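Local coordinates for protein protease 2A (Rhinovirus C, PDB 5X45) that is a viral 2A protease that probably cuts the viral polyprotein with a chymotrypsin-like cysteine mechanism, and binds a zinc ion, at residues 10-20 with 36-47. Residues are numbered along the deposited sequence; the frame is centred on the assembly and turned at random.
Sequences HTRDAIYKCAH and DLQVDSTNVPGP
His-20 meets the carboxylate of Asp-36 through the edge of its ring: ND1 lies 3.0 Å from Asp-36 OD2 and farther from OD1, each a weak hydrogen bond. Ring and carboxylate planes are nearly coplanar, 25° apart. With its CG between backbone N and carbonyl carbon (chi1 76°), the histidine brings ND1 round to the aspartate, while its backbone N makes a weak bond to OD1. The stronger hold on this carboxylate is the hydrogen bond between Tyr-87 OH and OD1, and Tyr-86 stacks on the imidazole.

Next to this pair, strands 14-18 and 37-41 run antiparallel. Ile-15 pairs with Asp-40 and Lys-17 with Gln-38 through reciprocal N-H to O bonds; past the last bridge, Ala-19 N, at the start of a 3-10 turn, bonds to Asp-36 O (3.0 Å) from well above the carbonyl plane. On the sheet face of Tyr-16, Val-39 CG1 sits over the centre of the phenol ring in a CH-pi contact, 3.9 Å from its centroid, and CG2 lies 3.5 Å from Tyr-16 CD2. The other face carries Gln-38, whose extended chain delivers NE2 to Asp-40 OD1 at 2.8 Å, on the syn side of the carboxylate.

Beyond the paired ends of these two strands, Thr-42 N binds Asp-13 O and Gly-46 N binds Thr-11 O. Gly-46 CA packs against the centre of the His-10 ring face in a CH-pi contact, 3.4 Å from the centroid, and the ring's NE2 donates to Val-44 O at 2.9 Å.

The contact thus joins the two central strands of the four-stranded N-terminal sheet in a chymotrypsin-like fold; as in related 2A proteases, His-20 and Asp-36 probably belong to the catalytic triad.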
loop_
_atom_site.group_PDB
_atom_site.type_symbol
_atom_site.label_atom_id
_atom_site.label_comp_id
_atom_site.label_asym_id
_atom_site.label_seq_id
_atom_site.Cartn_x
_atom_site.Cartn_y
_atom_site.Cartn_z
ATOM N N HIS A 10 -3.723 -5.940 -8.128
ATOM C CA HIS A 10 -4.590 -6.178 -9.274
ATOM C C HIS A 10 -5.632 -7.248 -8.960
ATOM O O HIS A 10 -5.348 -8.443 -9.014
ATOM C CB HIS A 10 -3.742 -6.581 -10.480
ATOM C CG HIS A 10 -4.517 -6.689 -11.756
ATOM N ND1 HIS A 10 -3.961 -7.193 -12.916
ATOM C CD2 HIS A 10 -5.789 -6.358 -12.058
ATOM C CE1 HIS A 10 -4.867 -7.169 -13.878
ATOM N NE2 HIS A 10 -5.984 -6.667 -13.388
ATOM N N THR A 11 -6.842 -6.813 -8.633
ATOM C CA THR A 11 -7.915 -7.744 -8.290
ATOM C C THR A 11 -8.706 -8.135 -9.532
ATOM O O THR A 11 -8.320 -7.766 -10.646
ATOM C CB THR A 11 -8.870 -7.140 -7.246
ATOM O OG1 THR A 11 -9.560 -6.023 -7.819
ATOM C CG2 THR A 11 -8.099 -6.700 -6.001
ATOM N N ARG A 12 -9.816 -8.853 -9.340
ATOM C CA ARG A 12 -10.643 -9.301 -10.467
ATOM C C ARG A 12 -11.155 -8.133 -11.301
ATOM O O ARG A 12 -11.301 -8.232 -12.525
ATOM C CB ARG A 12 -11.856 -10.101 -9.996
ATOM C CG ARG A 12 -12.553 -10.806 -11.154
ATOM C CD ARG A 12 -14.056 -10.977 -10.943
ATOM N NE ARG A 12 -14.444 -12.268 -10.379
ATOM C CZ ARG A 12 -15.494 -12.446 -9.579
ATOM N NH1 ARG A 12 -15.776 -13.653 -9.107
ATOM N NH2 ARG A 12 -16.268 -11.414 -9.254
ATOM N N ASP A 13 -11.446 -7.031 -10.628
ATOM C CA ASP A 13 -12.093 -5.906 -11.284
ATOM C C ASP A 13 -11.355 -4.567 -11.164
ATOM O O ASP A 13 -11.721 -3.605 -11.834
ATOM C CB ASP A 13 -13.537 -5.786 -10.777
ATOM C CG ASP A 13 -13.637 -5.821 -9.260
ATOM O OD1 ASP A 13 -12.620 -5.577 -8.575
ATOM O OD2 ASP A 13 -14.748 -6.103 -8.757
ATOM N N ALA A 14 -10.314 -4.492 -10.338
ATOM C CA ALA A 14 -9.693 -3.197 -10.069
ATOM C C ALA A 14 -8.177 -3.269 -9.922
ATOM O O ALA A 14 -7.609 -4.320 -9.618
ATOM C CB ALA A 14 -10.297 -2.578 -8.824
ATOM N N ILE A 15 -7.537 -2.123 -10.140
ATOM C CA ILE A 15 -6.102 -1.962 -9.939
ATOM C C ILE A 15 -5.838 -0.843 -8.928
ATOM O O ILE A 15 -6.352 0.265 -9.069
ATOM C CB ILE A 15 -5.385 -1.614 -11.240
ATOM C CG1 ILE A 15 -5.629 -2.687 -12.292
ATOM C CG2 ILE A 15 -3.901 -1.416 -10.984
ATOM C CD1 ILE A 15 -5.263 -2.240 -13.694
ATOM N N TYR A 16 -5.033 -1.143 -7.915
ATOM C CA TYR A 16 -4.725 -0.203 -6.839
ATOM C C TYR A 16 -3.273 0.242 -6.936
ATOM O O TYR A 16 -2.365 -0.587 -6.932
ATOM C CB TYR A 16 -4.987 -0.850 -5.475
ATOM C CG TYR A 16 -6.416 -1.273 -5.230
ATOM C CD1 TYR A 16 -6.987 -2.350 -5.919
ATOM C CD2 TYR A 16 -7.185 -0.625 -4.277
ATOM C CE1 TYR A 16 -8.309 -2.738 -5.679
ATOM C CE2 TYR A 16 -8.495 -1.006 -4.029
ATOM C CZ TYR A 16 -9.050 -2.055 -4.728
ATOM O OH TYR A 16 -10.348 -2.406 -4.457
ATOM N N LYS A 17 -3.044 1.546 -7.023
ATOM C CA LYS A 17 -1.686 2.061 -7.118
ATOM C C LYS A 17 -1.495 3.213 -6.147
ATOM O O LYS A 17 -2.466 3.837 -5.722
ATOM C CB LYS A 17 -1.386 2.532 -8.544
ATOM C CG LYS A 17 -1.716 1.508 -9.614
ATOM C CD LYS A 17 -1.206 1.908 -10.985
ATOM C CE LYS A 17 0.016 1.067 -11.350
ATOM N NZ LYS A 17 0.626 1.453 -12.653
ATOM N N CYS A 18 -0.265 3.501 -5.827
ATOM C CA CYS A 18 0.045 4.646 -5.043
ATOM C C CYS A 18 -0.135 5.818 -5.958
ATOM O O CYS A 18 0.335 5.804 -7.051
ATOM C CB CYS A 18 1.469 4.547 -4.544
ATOM S SG CYS A 18 1.652 3.534 -3.093
ATOM N N ALA A 19 -0.847 6.831 -5.520
ATOM C CA ALA A 19 -1.244 7.899 -6.397
ATOM C C ALA A 19 -0.105 8.687 -7.038
ATOM O O ALA A 19 -0.218 9.101 -8.160
ATOM C CB ALA A 19 -2.241 8.805 -5.727
ATOM N N HIS A 20 0.984 8.874 -6.329
ATOM C CA HIS A 20 2.076 9.631 -6.852
ATOM C C HIS A 20 2.864 8.918 -7.929
ATOM O O HIS A 20 3.722 9.495 -8.549
ATOM C CB HIS A 20 2.955 10.083 -5.741
ATOM C CG HIS A 20 3.809 9.011 -5.206
ATOM N ND1 HIS A 20 3.360 8.112 -4.276
ATOM C CD2 HIS A 20 5.087 8.682 -5.468
ATOM C CE1 HIS A 20 4.325 7.268 -3.991
ATOM N NE2 HIS A 20 5.385 7.597 -4.696
ATOM N N ASP A 36 -2.818 8.429 -0.310
ATOM C CA ASP A 36 -1.880 8.253 -1.424
ATOM C C ASP A 36 -2.316 7.073 -2.300
ATOM O O ASP A 36 -1.510 6.213 -2.678
ATOM C CB ASP A 36 -0.452 8.051 -0.903
ATOM C CG ASP A 36 0.584 8.097 -2.014
ATOM O OD1 ASP A 36 0.287 8.703 -3.064
ATOM O OD2 ASP A 36 1.685 7.520 -1.843
ATOM N N LEU A 37 -3.598 7.054 -2.643
ATOM C CA LEU A 37 -4.195 5.885 -3.279
ATOM C C LEU A 37 -5.012 6.244 -4.495
ATOM O O LEU A 37 -5.835 7.160 -4.458
ATOM C CB LEU A 37 -5.091 5.143 -2.289
ATOM C CG LEU A 37 -5.746 3.871 -2.816
ATOM C CD1 LEU A 37 -4.703 2.767 -3.045
ATOM C CD2 LEU A 37 -6.831 3.406 -1.863
ATOM N N GLN A 38 -4.787 5.512 -5.576
ATOM C CA GLN A 38 -5.618 5.635 -6.762
ATOM C C GLN A 38 -6.152 4.268 -7.134
ATOM O O GLN A 38 -5.412 3.289 -7.115
ATOM C CB GLN A 38 -4.842 6.231 -7.933
ATOM C CG GLN A 38 -5.618 6.143 -9.243
ATOM C CD GLN A 38 -5.017 6.958 -10.372
ATOM O OE1 GLN A 38 -4.354 7.976 -10.149
ATOM N NE2 GLN A 38 -5.218 6.490 -11.597
ATOM N N VAL A 39 -7.445 4.183 -7.422
ATOM C CA VAL A 39 -8.002 2.909 -7.846
ATOM C C VAL A 39 -8.636 3.043 -9.225
ATOM O O VAL A 39 -9.443 3.943 -9.465
ATOM C CB VAL A 39 -9.047 2.372 -6.867
ATOM C CG1 VAL A 39 -9.449 0.953 -7.274
ATOM C CG2 VAL A 39 -8.499 2.385 -5.455
ATOM N N ASP A 40 -8.262 2.135 -10.125
ATOM C CA ASP A 40 -8.796 2.122 -11.480
ATOM C C ASP A 40 -9.562 0.837 -11.723
ATOM O O ASP A 40 -9.185 -0.220 -11.232
ATOM C CB ASP A 40 -7.676 2.277 -12.517
ATOM C CG ASP A 40 -7.057 3.678 -12.515
ATOM O OD1 ASP A 40 -7.107 4.360 -11.471
ATOM O OD2 ASP A 40 -6.531 4.106 -13.566
ATOM N N SER A 41 -10.661 0.933 -12.459
ATOM C CA SER A 41 -11.364 -0.260 -12.899
ATOM C C SER A 41 -10.577 -0.921 -14.023
ATOM O O SER A 41 -9.768 -0.273 -14.689
ATOM C CB SER A 41 -12.764 0.084 -13.373
ATOM O OG SER A 41 -12.679 0.904 -14.518
ATOM N N THR A 42 -10.790 -2.214 -14.225
ATOM C CA THR A 42 -10.123 -2.903 -15.317
ATOM C C THR A 42 -10.945 -4.045 -15.901
ATOM O O THR A 42 -11.652 -4.764 -15.196
ATOM C CB THR A 42 -8.734 -3.424 -14.882
ATOM O OG1 THR A 42 -8.077 -4.020 -16.012
ATOM C CG2 THR A 42 -8.858 -4.456 -13.763
ATOM N N ASN A 43 -10.836 -4.180 -17.215
ATOM C CA ASN A 43 -11.529 -5.209 -17.969
ATOM C C ASN A 43 -10.826 -6.559 -17.843
ATOM O O ASN A 43 -11.443 -7.605 -18.047
ATOM C CB ASN A 43 -11.664 -4.785 -19.425
ATOM C CG ASN A 43 -12.930 -3.986 -19.668
ATOM O OD1 ASN A 43 -13.871 -4.050 -18.875
ATOM N ND2 ASN A 43 -12.954 -3.216 -20.750
ATOM N N VAL A 44 -9.519 -6.528 -17.579
ATOM C CA VAL A 44 -8.743 -7.765 -17.439
ATOM C C VAL A 44 -8.611 -8.105 -15.940
ATOM O O VAL A 44 -8.191 -7.276 -15.127
ATOM C CB VAL A 44 -7.349 -7.668 -18.150
ATOM C CG1 VAL A 44 -7.389 -6.539 -19.172
ATOM C CG2 VAL A 44 -6.213 -7.383 -17.198
ATOM N N PRO A 45 -9.101 -9.292 -15.553
ATOM C CA PRO A 45 -9.063 -9.776 -14.165
ATOM C C PRO A 45 -7.645 -9.996 -13.615
ATOM O O PRO A 45 -6.762 -10.464 -14.334
ATOM C CB PRO A 45 -9.825 -11.106 -14.240
ATOM C CG PRO A 45 -10.720 -10.963 -15.430
ATOM C CD PRO A 45 -9.912 -10.167 -16.417
ATOM N N GLY A 46 -7.436 -9.640 -12.351
ATOM C CA GLY A 46 -6.157 -9.850 -11.701
ATOM C C GLY A 46 -6.214 -10.958 -10.671
ATOM O O GLY A 46 -7.298 -11.378 -10.256
ATOM N N PRO A 47 -5.036 -11.432 -10.238
ATOM C CA PRO A 47 -4.905 -12.565 -9.316
ATOM C C PRO A 47 -5.057 -12.209 -7.837
ATOM O O PRO A 47 -5.255 -13.118 -7.034
ATOM C CB PRO A 47 -3.491 -13.065 -9.597
ATOM C CG PRO A 47 -2.750 -11.835 -9.999
ATOM C CD PRO A 47 -3.730 -10.997 -10.768
#